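Local coordinates for protein putative amidohydrolase (PDB 3MKV) that probably hydrolyses dipeptides that end in proline, acting as a zinc-dependent prolidase of the amidohydrolase superfamily, at residues P92-R100 with V119-L129; Y230-I241 with V249-D259. All blocks are in the same frame, centred on the assembly; numbering follows the deposited sequence.

Contact 1: residues P92-R100 with V119-L129; sequences PIMRAMLRR and VESGLVEGPRL
Met94 reaches from helix 83-99 into the bend that 119-129 makes between helix 113-120 and strand 128-131, and it touches the bend at several points along its length. Its CB lies 4.2 Å from CD of Pro127. With CG anti to the carbonyl carbon (chi1 -82°) and the next bond extended, the chain runs out across the bend to SD, which touches two branched side chains lying on the same side of it: CG2 of Val119 at 4.1 Å and CD1 of Leu129, from the strand. A turn at chi3 (-63°) then swings CE onto CG2 of Val124, 3.9 Å away, the two side chains crossing at about a right angle. Next to CB the backbones come close, the CA atoms of Met94 and Gly126 being 4.9 Å apart; a glycine here lets the loop lie against the helix beside CB of Met94.

Pro127 follows, its CD 3.2 Å from the carbonyl O of Met94 and its CG 3.6 Å from CB of Met97. Leu98, one turn on from Met94, lays CD2 against the carbonyl O of Gly126, which also accepts a hydrogen bond from Lys406. At the outer margin Arg95 and Glu125 form a salt bridge, NH2 to OE1 at 2.8 Å. OE1 sits over one face of the guanidinium, and the two flat groups are only 20° from parallel, so this is not the in-plane, two-pronged pairing.

The contact is buried packing of helix 83-99 on the link between two elements of the barrel domain. Leu98 continues onto strands 102-107, 403-406 and 409-413, Pro127 and Leu129 rest on Val105 of strand 102-107, and Val124 also packs on Leu88 of the second subunit.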
loop_
_atom_site.group_PDB
_atom_site.type_symbol
_atom_site.label_atom_id
_atom_site.label_comp_id
_atom_site.label_asym_id
_atom_site.label_seq_id
_atom_site.Cartn_x
_atom_site.Cartn_y
_atom_site.Cartn_z
ATOM N N PRO A 92 3.967 2.484 40.154
ATOM C CA PRO A 92 3.319 2.625 41.453
ATOM C C PRO A 92 2.133 1.669 41.605
ATOM O O PRO A 92 1.902 1.133 42.691
ATOM C CB PRO A 92 2.845 4.084 41.459
ATOM C CG PRO A 92 2.900 4.528 40.023
ATOM C CD PRO A 92 4.011 3.752 39.411
ATOM N N ILE A 93 1.396 1.451 40.523
ATOM C CA ILE A 93 0.260 0.528 40.543
ATOM C C ILE A 93 0.663 -0.902 40.897
ATOM O O ILE A 93 0.051 -1.530 41.752
ATOM C CB ILE A 93 -0.514 0.540 39.204
ATOM C CG1 ILE A 93 -1.163 1.914 38.989
ATOM C CG2 ILE A 93 -1.563 -0.559 39.189
ATOM C CD1 ILE A 93 -1.981 2.029 37.732
ATOM N N MET A 94 1.705 -1.407 40.254
ATOM C CA MET A 94 2.180 -2.755 40.545
ATOM C C MET A 94 2.696 -2.881 41.981
ATOM O O MET A 94 2.528 -3.922 42.632
ATOM C CB MET A 94 3.265 -3.173 39.552
ATOM C CG MET A 94 2.742 -3.688 38.211
ATOM S SD MET A 94 4.083 -4.246 37.134
ATOM C CE MET A 94 4.986 -2.713 36.898
ATOM N N ARG A 95 3.337 -1.819 42.460
ATOM C CA ARG A 95 3.945 -1.797 43.782
ATOM C C ARG A 95 2.876 -1.888 44.877
ATOM O O ARG A 95 3.059 -2.544 45.909
ATOM C CB ARG A 95 4.732 -0.501 43.943
ATOM C CG ARG A 95 6.049 -0.657 44.659
ATOM C CD ARG A 95 7.059 0.379 44.171
ATOM N NE ARG A 95 8.387 0.120 44.719
ATOM C CZ ARG A 95 8.706 0.311 45.993
ATOM N NH1 ARG A 95 7.790 0.766 46.842
ATOM N NH2 ARG A 95 9.934 0.049 46.419
ATOM N N ALA A 96 1.748 -1.229 44.645
ATOM C CA ALA A 96 0.689 -1.200 45.636
ATOM C C ALA A 96 -0.036 -2.538 45.736
ATOM O O ALA A 96 -0.572 -2.868 46.801
ATOM C CB ALA A 96 -0.279 -0.077 45.342
ATOM N N MET A 97 -0.044 -3.308 44.642
ATOM C CA MET A 97 -0.716 -4.614 44.627
ATOM C C MET A 97 0.031 -5.525 45.567
ATOM O O MET A 97 -0.570 -6.209 46.399
ATOM C CB MET A 97 -0.760 -5.242 43.221
ATOM C CG MET A 97 -1.614 -4.493 42.184
ATOM S SD MET A 97 -1.619 -5.287 40.552
ATOM C CE MET A 97 -2.951 -4.442 39.762
ATOM N N LEU A 98 1.356 -5.513 45.430
ATOM C CA LEU A 98 2.240 -6.322 46.253
ATOM C C LEU A 98 2.106 -5.964 47.735
ATOM O O LEU A 98 2.080 -6.848 48.595
ATOM C CB LEU A 98 3.682 -6.143 45.782
ATOM C CG LEU A 98 4.708 -7.126 46.341
ATOM C CD1 LEU A 98 4.251 -8.587 46.192
ATOM C CD2 LEU A 98 6.065 -6.899 45.651
ATOM N N ARG A 99 2.003 -4.667 48.022
ATOM C CA ARG A 99 1.838 -4.173 49.391
ATOM C C ARG A 99 0.552 -4.677 50.030
ATOM O O ARG A 99 0.506 -4.881 51.235
ATOM C CB ARG A 99 1.875 -2.639 49.427
ATOM C CG ARG A 99 1.956 -2.055 50.843
ATOM C CD ARG A 99 3.144 -2.642 51.600
ATOM N NE ARG A 99 3.071 -2.438 53.046
ATOM C CZ ARG A 99 2.596 -3.337 53.910
ATOM N NH1 ARG A 99 2.145 -4.510 53.472
ATOM N NH2 ARG A 99 2.572 -3.065 55.210
ATOM N N ARG A 100 -0.491 -4.857 49.218
ATOM C CA ARG A 100 -1.770 -5.417 49.673
ATOM C C ARG A 100 -1.713 -6.948 49.805
ATOM O O ARG A 100 -2.729 -7.601 50.061
ATOM C CB ARG A 100 -2.901 -5.021 48.712
ATOM C CG ARG A 100 -3.149 -3.516 48.615
ATOM C CD ARG A 100 -4.461 -3.174 47.885
ATOM N NE ARG A 100 -4.325 -3.168 46.430
ATOM C CZ ARG A 100 -3.951 -2.109 45.713
ATOM N NH1 ARG A 100 -3.669 -0.963 46.313
ATOM N NH2 ARG A 100 -3.856 -2.198 44.392
ATOM N N VAL A 119 9.644 -7.211 36.120
ATOM C CA VAL A 119 9.467 -7.704 37.482
ATOM C C VAL A 119 10.415 -8.857 37.819
ATOM O O VAL A 119 11.046 -8.861 38.874
ATOM C CB VAL A 119 8.022 -8.204 37.759
ATOM C CG1 VAL A 119 7.941 -8.795 39.152
ATOM C CG2 VAL A 119 7.014 -7.087 37.613
ATOM N N GLU A 120 10.504 -9.854 36.948
ATOM C CA GLU A 120 11.284 -11.025 37.305
ATOM C C GLU A 120 12.766 -10.704 37.423
ATOM O O GLU A 120 13.470 -11.314 38.226
ATOM C CB GLU A 120 11.021 -12.199 36.358
ATOM C CG GLU A 120 9.635 -12.817 36.528
ATOM C CD GLU A 120 9.354 -13.310 37.954
ATOM O OE1 GLU A 120 10.016 -14.287 38.376
ATOM O OE2 GLU A 120 8.463 -12.736 38.642
ATOM N N SER A 121 13.238 -9.744 36.631
ATOM C CA SER A 121 14.636 -9.326 36.694
ATOM C C SER A 121 14.901 -8.364 37.862
ATOM O O SER A 121 16.037 -7.946 38.095
ATOM C CB SER A 121 15.055 -8.675 35.377
ATOM O OG SER A 121 14.532 -7.358 35.286
ATOM N N GLY A 122 13.852 -8.016 38.595
ATOM C CA GLY A 122 13.985 -7.085 39.706
ATOM C C GLY A 122 14.088 -5.619 39.305
ATOM O O GLY A 122 14.270 -4.753 40.159
ATOM N N LEU A 123 13.967 -5.331 38.011
ATOM C CA LEU A 123 14.028 -3.955 37.543
ATOM C C LEU A 123 12.928 -3.106 38.189
ATOM O O LEU A 123 13.111 -1.911 38.427
ATOM C CB LEU A 123 13.961 -3.902 36.014
ATOM C CG LEU A 123 14.016 -2.534 35.312
ATOM C CD1 LEU A 123 15.325 -1.778 35.609
ATOM C CD2 LEU A 123 13.811 -2.694 33.801
ATOM N N VAL A 124 11.780 -3.722 38.459
ATOM C CA VAL A 124 10.735 -3.084 39.254
ATOM C C VAL A 124 10.248 -4.084 40.294
ATOM O O VAL A 124 10.572 -5.264 40.215
ATOM C CB VAL A 124 9.517 -2.626 38.408
ATOM C CG1 VAL A 124 9.960 -2.009 37.105
ATOM C CG2 VAL A 124 8.557 -3.785 38.169
ATOM N N GLU A 125 9.476 -3.611 41.268
ATOM C CA GLU A 125 8.873 -4.503 42.250
ATOM C C GLU A 125 7.379 -4.624 42.006
ATOM O O GLU A 125 6.697 -3.630 41.748
ATOM C CB GLU A 125 9.097 -3.993 43.672
ATOM C CG GLU A 125 10.516 -4.127 44.185
ATOM C CD GLU A 125 10.700 -3.407 45.507
ATOM O OE1 GLU A 125 9.776 -2.664 45.905
ATOM O OE2 GLU A 125 11.759 -3.582 46.147
ATOM N N GLY A 126 6.870 -5.843 42.089
ATOM C CA GLY A 126 5.447 -6.056 41.946
ATOM C C GLY A 126 5.093 -7.517 42.035
ATOM O O GLY A 126 5.945 -8.363 42.307
ATOM N N PRO A 127 3.821 -7.828 41.790
ATOM C CA PRO A 127 3.393 -9.212 41.820
ATOM C C PRO A 127 4.041 -9.977 40.666
ATOM O O PRO A 127 4.361 -9.393 39.638
ATOM C CB PRO A 127 1.880 -9.121 41.594
ATOM C CG PRO A 127 1.517 -7.685 41.767
ATOM C CD PRO A 127 2.738 -6.899 41.436
ATOM N N ARG A 128 4.247 -11.273 40.846
ATOM C CA ARG A 128 4.588 -12.137 39.744
ATOM C C ARG A 128 3.459 -12.001 38.737
ATOM O O ARG A 128 2.285 -11.961 39.116
ATOM C CB ARG A 128 4.710 -13.578 40.233
ATOM C CG ARG A 128 4.790 -14.596 39.126
ATOM C CD ARG A 128 4.846 -15.998 39.691
ATOM N NE ARG A 128 5.934 -16.171 40.651
ATOM C CZ ARG A 128 5.805 -15.984 41.959
ATOM N NH1 ARG A 128 4.636 -15.610 42.460
ATOM N NH2 ARG A 128 6.845 -16.176 42.765
ATOM N N LEU A 129 3.806 -11.907 37.456
ATOM C CA LEU A 129 2.816 -11.549 36.429
ATOM C C LEU A 129 2.502 -12.689 35.483
ATOM O O LEU A 129 3.391 -13.246 34.851
ATOM C CB LEU A 129 3.290 -10.345 35.619
ATOM C CG LEU A 129 3.346 -8.953 36.255
ATOM C CD1 LEU A 129 3.651 -7.922 35.175
ATOM C CD2 LEU A 129 2.040 -8.602 36.946
#

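Contact 2: residues Y230-I241 with V249-D259; sequences YVLAHAYTPAAI and VRTIEHGNLID. With ZN (zinc ion), chain J; SO4 (sulfate ion), chain K; SO4 (sulfate ion), chain L.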
loop_
_atom_site.group_PDB
_atom_site.type_symbol
_atom_site.label_atom_id
_atom_site.label_comp_id
_atom_site.label_asym_id
_atom_site.label_seq_id
_atom_site.Cartn_x
_atom_site.Cartn_y
_atom_site.Cartn_z
ATOM N N TYR A 230 -4.418 -21.649 27.707
ATOM C CA TYR A 230 -5.872 -21.628 27.634
ATOM C C TYR A 230 -6.390 -20.215 27.345
ATOM O O TYR A 230 -5.623 -19.253 27.228
ATOM C CB TYR A 230 -6.467 -22.146 28.960
ATOM C CG TYR A 230 -6.216 -21.193 30.108
ATOM C CD1 TYR A 230 -7.145 -20.204 30.434
ATOM C CD2 TYR A 230 -5.023 -21.242 30.823
ATOM C CE1 TYR A 230 -6.898 -19.300 31.464
ATOM C CE2 TYR A 230 -4.767 -20.357 31.845
ATOM C CZ TYR A 230 -5.702 -19.388 32.162
ATOM O OH TYR A 230 -5.436 -18.509 33.180
ATOM N N VAL A 231 -7.710 -20.100 27.259
ATOM C CA VAL A 231 -8.375 -18.850 26.953
ATOM C C VAL A 231 -9.280 -18.424 28.114
ATOM O O VAL A 231 -10.019 -19.234 28.680
ATOM C CB VAL A 231 -9.227 -19.005 25.664
ATOM C CG1 VAL A 231 -10.131 -17.780 25.434
ATOM C CG2 VAL A 231 -8.327 -19.286 24.432
ATOM N N LEU A 232 -9.217 -17.151 28.485
ATOM C CA LEU A 232 -10.183 -16.609 29.431
ATOM C C LEU A 232 -11.015 -15.634 28.626
ATOM O O LEU A 232 -10.500 -15.007 27.697
ATOM C CB LEU A 232 -9.505 -15.900 30.606
ATOM C CG LEU A 232 -8.590 -14.714 30.276
ATOM C CD1 LEU A 232 -8.759 -13.586 31.282
ATOM C CD2 LEU A 232 -7.130 -15.157 30.182
ATOM N N ALA A 233 -12.299 -15.525 28.965
ATOM C CA ALA A 233 -13.236 -14.777 28.156
ATOM C C ALA A 233 -14.129 -13.926 29.010
ATOM O O ALA A 233 -14.732 -14.412 29.955
ATOM C CB ALA A 233 -14.075 -15.716 27.318
ATOM N N HIS A 234 -14.201 -12.649 28.667
ATOM C CA HIS A 234 -15.105 -11.713 29.310
ATOM C C HIS A 234 -16.510 -12.009 28.760
ATOM O O HIS A 234 -16.712 -12.037 27.543
ATOM C CB HIS A 234 -14.607 -10.292 29.005
ATOM C CG HIS A 234 -15.658 -9.223 29.053
ATOM N ND1 HIS A 234 -15.596 -8.164 29.932
ATOM C CD2 HIS A 234 -16.756 -9.014 28.292
ATOM C CE1 HIS A 234 -16.627 -7.361 29.730
ATOM N NE2 HIS A 234 -17.349 -7.858 28.743
ATOM N N ALA A 235 -17.458 -12.282 29.658
ATOM C CA ALA A 235 -18.837 -12.644 29.281
ATOM C C ALA A 235 -19.809 -12.408 30.437
ATOM O O ALA A 235 -19.544 -12.818 31.565
ATOM C CB ALA A 235 -18.903 -14.104 28.828
ATOM N N TYR A 236 -20.938 -11.762 30.161
ATOM C CA TYR A 236 -21.917 -11.445 31.212
ATOM C C TYR A 236 -23.172 -12.336 31.257
ATOM O O TYR A 236 -23.543 -12.826 32.327
ATOM C CB TYR A 236 -22.335 -9.981 31.131
ATOM C CG TYR A 236 -21.298 -9.005 31.638
ATOM C CD1 TYR A 236 -20.762 -9.134 32.914
ATOM C CD2 TYR A 236 -20.878 -7.936 30.855
ATOM C CE1 TYR A 236 -19.821 -8.243 33.387
ATOM C CE2 TYR A 236 -19.932 -7.037 31.320
ATOM C CZ TYR A 236 -19.405 -7.195 32.587
ATOM O OH TYR A 236 -18.462 -6.305 33.060
ATOM N N THR A 237 -23.820 -12.540 30.110
ATOM C CA THR A 237 -25.119 -13.226 30.055
ATOM C C THR A 237 -25.056 -14.742 29.870
ATOM O O THR A 237 -24.087 -15.282 29.340
ATOM C CB THR A 237 -26.007 -12.675 28.927
ATOM O OG1 THR A 237 -25.402 -12.968 27.662
ATOM C CG2 THR A 237 -26.204 -11.172 29.067
ATOM N N PRO A 238 -26.114 -15.437 30.303
ATOM C CA PRO A 238 -26.143 -16.890 30.136
ATOM C C PRO A 238 -25.799 -17.313 28.707
ATOM O O PRO A 238 -24.933 -18.151 28.505
ATOM C CB PRO A 238 -27.590 -17.257 30.493
ATOM C CG PRO A 238 -28.021 -16.163 31.467
ATOM C CD PRO A 238 -27.323 -14.914 30.973
ATOM N N ALA A 239 -26.479 -16.740 27.722
ATOM C CA ALA A 239 -26.221 -17.075 26.323
ATOM C C ALA A 239 -24.736 -16.943 25.955
ATOM O O ALA A 239 -24.163 -17.831 25.332
ATOM C CB ALA A 239 -27.069 -16.200 25.422
ATOM N N ALA A 240 -24.125 -15.825 26.343
ATOM C CA ALA A 240 -22.722 -15.556 26.035
ATOM C C ALA A 240 -21.762 -16.431 26.847
ATOM O O ALA A 240 -20.778 -16.958 26.327
ATOM C CB ALA A 240 -22.422 -14.086 26.242
ATOM N N ILE A 241 -22.061 -16.600 28.125
ATOM C CA ILE A 241 -21.299 -17.517 28.946
ATOM C C ILE A 241 -21.354 -18.941 28.395
ATOM O O ILE A 241 -20.330 -19.608 28.253
ATOM C CB ILE A 241 -21.830 -17.517 30.365
ATOM C CG1 ILE A 241 -21.638 -16.128 30.992
ATOM C CG2 ILE A 241 -21.157 -18.618 31.166
ATOM C CD1 ILE A 241 -22.302 -15.953 32.352
ATOM N N VAL A 249 -13.564 -22.414 26.081
ATOM C CA VAL A 249 -12.977 -21.414 26.965
ATOM C C VAL A 249 -12.834 -21.961 28.393
ATOM O O VAL A 249 -13.771 -22.554 28.916
ATOM C CB VAL A 249 -13.852 -20.164 26.981
ATOM C CG1 VAL A 249 -13.418 -19.213 28.061
ATOM C CG2 VAL A 249 -13.812 -19.483 25.629
ATOM N N ARG A 250 -11.674 -21.756 29.022
ATOM C CA ARG A 250 -11.402 -22.325 30.358
ATOM C C ARG A 250 -11.849 -21.472 31.564
ATOM O O ARG A 250 -12.413 -21.998 32.528
ATOM C CB ARG A 250 -9.929 -22.694 30.498
ATOM C CG ARG A 250 -9.567 -23.385 31.814
ATOM C CD ARG A 250 -8.359 -24.317 31.615
ATOM N NE ARG A 250 -7.740 -24.677 32.891
ATOM C CZ ARG A 250 -7.088 -23.820 33.673
ATOM N NH1 ARG A 250 -6.975 -22.555 33.306
ATOM N NH2 ARG A 250 -6.571 -24.221 34.829
ATOM N N THR A 251 -11.585 -20.170 31.535
ATOM C CA THR A 251 -12.109 -19.326 32.602
ATOM C C THR A 251 -13.022 -18.254 32.043
ATOM O O THR A 251 -12.777 -17.723 30.960
ATOM C CB THR A 251 -10.997 -18.725 33.556
ATOM O OG1 THR A 251 -10.308 -17.634 32.929
ATOM C CG2 THR A 251 -9.996 -19.796 33.960
ATOM N N ILE A 252 -14.084 -17.970 32.790
ATOM C CA ILE A 252 -15.049 -16.947 32.433
ATOM C C ILE A 252 -14.922 -15.771 33.383
ATOM O O ILE A 252 -14.762 -15.946 34.591
ATOM C CB ILE A 252 -16.474 -17.478 32.551
ATOM C CG1 ILE A 252 -16.713 -18.634 31.564
ATOM C CG2 ILE A 252 -17.465 -16.343 32.364
ATOM C CD1 ILE A 252 -16.777 -18.206 30.098
ATOM N N GLU A 253 -14.993 -14.569 32.837
ATOM C CA GLU A 253 -14.690 -13.382 33.608
ATOM C C GLU A 253 -15.964 -12.595 33.891
ATOM O O GLU A 253 -16.733 -12.282 32.976
ATOM C CB GLU A 253 -13.657 -12.510 32.884
ATOM C CG GLU A 253 -12.390 -13.249 32.460
ATOM C CD GLU A 253 -11.642 -13.899 33.617
ATOM O OE1 GLU A 253 -11.197 -13.168 34.535
ATOM O OE2 GLU A 253 -11.484 -15.146 33.595
ATOM N N HIS A 254 -16.173 -12.286 35.168
ATOM C CA HIS A 254 -17.340 -11.539 35.611
ATOM C C HIS A 254 -18.513 -12.492 35.807
ATOM O O HIS A 254 -18.794 -12.910 36.936
ATOM C CB HIS A 254 -17.682 -10.426 34.622
ATOM C CG HIS A 254 -16.516 -9.553 34.273
ATOM N ND1 HIS A 254 -15.755 -8.908 35.227
ATOM C CD2 HIS A 254 -15.986 -9.207 33.076
ATOM C CE1 HIS A 254 -14.806 -8.206 34.633
ATOM N NE2 HIS A 254 -14.924 -8.371 33.327
ATOM N N GLY A 255 -19.178 -12.857 34.711
ATOM C CA GLY A 255 -20.293 -13.805 34.775
ATOM C C GLY A 255 -21.469 -13.281 35.588
ATOM O O GLY A 255 -22.222 -14.059 36.170
ATOM N N ASN A 256 -21.640 -11.962 35.596
ATOM C CA ASN A 256 -22.607 -11.300 36.462
ATOM C C ASN A 256 -24.052 -11.782 36.339
ATOM O O ASN A 256 -24.726 -12.007 37.351
ATOM C CB ASN A 256 -22.569 -9.790 36.240
ATOM C CG ASN A 256 -21.330 -9.141 36.822
ATOM O OD1 ASN A 256 -20.200 -9.565 36.559
ATOM N ND2 ASN A 256 -21.538 -8.087 37.603
ATOM N N LEU A 257 -24.531 -11.916 35.107
ATOM C CA LEU A 257 -25.934 -12.248 34.863
ATOM C C LEU A 257 -26.135 -13.740 34.622
ATOM O O LEU A 257 -27.111 -14.158 34.012
ATOM C CB LEU A 257 -26.467 -11.440 33.680
ATOM C CG LEU A 257 -26.399 -9.931 33.935
ATOM C CD1 LEU A 257 -26.728 -9.126 32.684
ATOM C CD2 LEU A 257 -27.322 -9.552 35.086
ATOM N N ILE A 258 -25.199 -14.544 35.098
ATOM C CA ILE A 258 -25.308 -15.980 34.930
ATOM C C ILE A 258 -26.565 -16.476 35.634
ATOM O O ILE A 258 -27.033 -15.863 36.597
ATOM C CB ILE A 258 -24.064 -16.702 35.493
ATOM C CG1 ILE A 258 -24.076 -18.177 35.108
ATOM C CG2 ILE A 258 -23.971 -16.531 37.007
ATOM C CD1 ILE A 258 -22.738 -18.858 35.333
ATOM N N ASP A 259 -27.106 -17.589 35.151
ATOM C CA ASP A 259 -28.273 -18.199 35.770
ATOM C C ASP A 259 -27.982 -19.631 36.216
ATOM O O ASP A 259 -27.007 -20.245 35.771
ATOM C CB ASP A 259 -29.463 -18.169 34.809
ATOM C CG ASP A 259 -29.228 -19.004 33.566
ATOM O OD1 ASP A 259 -28.155 -19.647 33.466
ATOM O OD2 ASP A 259 -30.122 -19.019 32.688
HETATM ZN ZN ZN J . -13.711 -7.616 31.344
HETATM S S SO4 K . -16.357 -3.892 31.847
HETATM O O1 SO4 K . -16.499 -3.748 33.298
HETATM O O2 SO4 K . -17.568 -4.498 31.297
HETATM O O3 SO4 K . -16.168 -2.573 31.241
HETATM O O4 SO4 K . -15.210 -4.753 31.557
HETATM S S SO4 L . -8.186 -27.804 34.999
HETATM O O1 SO4 L . -7.470 -26.653 35.541
HETATM O O2 SO4 L . -7.449 -29.020 35.290
HETATM O O3 SO4 L . -9.507 -27.867 35.610
HETATM O O4 SO4 L . -8.309 -27.674 33.548
#
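Two histidines from neighbouring parallel strands grip one zinc ion: ND1 of His234 and NE2 of His254 each bind it at 2.4 Å. They stand at the C-terminal ends of strands 232-235 and 251-254 in a beta-alpha-beta unit of the amidohydrolase TIM barrel, where this superfamily places its metals; the carboxylated Lys193 completes the protein ligands. The imidazole planes stand nearly perpendicular, at 84°, while one ring offers its delta and the other its epsilon nitrogen to the metal. A chi1 of 155° swings the His234 ring toward the zinc, and the carbonyl of Gly198 accepts from NE2; ND1 of His254 is held by Thr276, so second-shell bonds restrain both rings.

On the N-terminal side of the metal ligands the strands pair in parallel, Ala233 N to Thr251 O and Glu253 N to Ala233 O (2.9 Å). Glu253 shares the His234 face of the sheet: OE2 takes the Thr251 hydroxyl and a salt bridge from Arg106, while OE1 meets His65, a ligand of the other zinc. On the reverse face Ala233 CB packs on Val249 CG1 at 3.6 Å, and farther along CD1 of Ile241, from helix 238-246, abuts CB of Ile258.

Tyr236 lies slid past His254, with CE1 3.3 Å from its CB, and its OH donates to a sulfate ion, probably from the crystallisation liquor, and also bonds Tyr280. At the far end of the strands Arg250 makes a cation-pi contact with Tyr230: NH1 sits over the ring centre, while NE and NH2 hold a second sulfate, NH2 to O1 at 2.7 Å.

Overall arrangement
Contact 1 comes first along the chain: it brings the end of helix 83-99 against 119-129, closing a loop that contains strand 102-107 and most of helix 113-120. About a hundred residues later, contact 2 joins 230-241 to 249-259 round helix 238-246, a much shorter closure. The two are in series, neither nested nor crossed. Their centres lie 28 Å apart on opposite sides of the chain's centre, and they do not touch. Contact 1 ties an outer helix to early barrel strands and borders strands 403-406 and 409-413 near the C terminus; contact 2 unites later barrel strands at the zinc site.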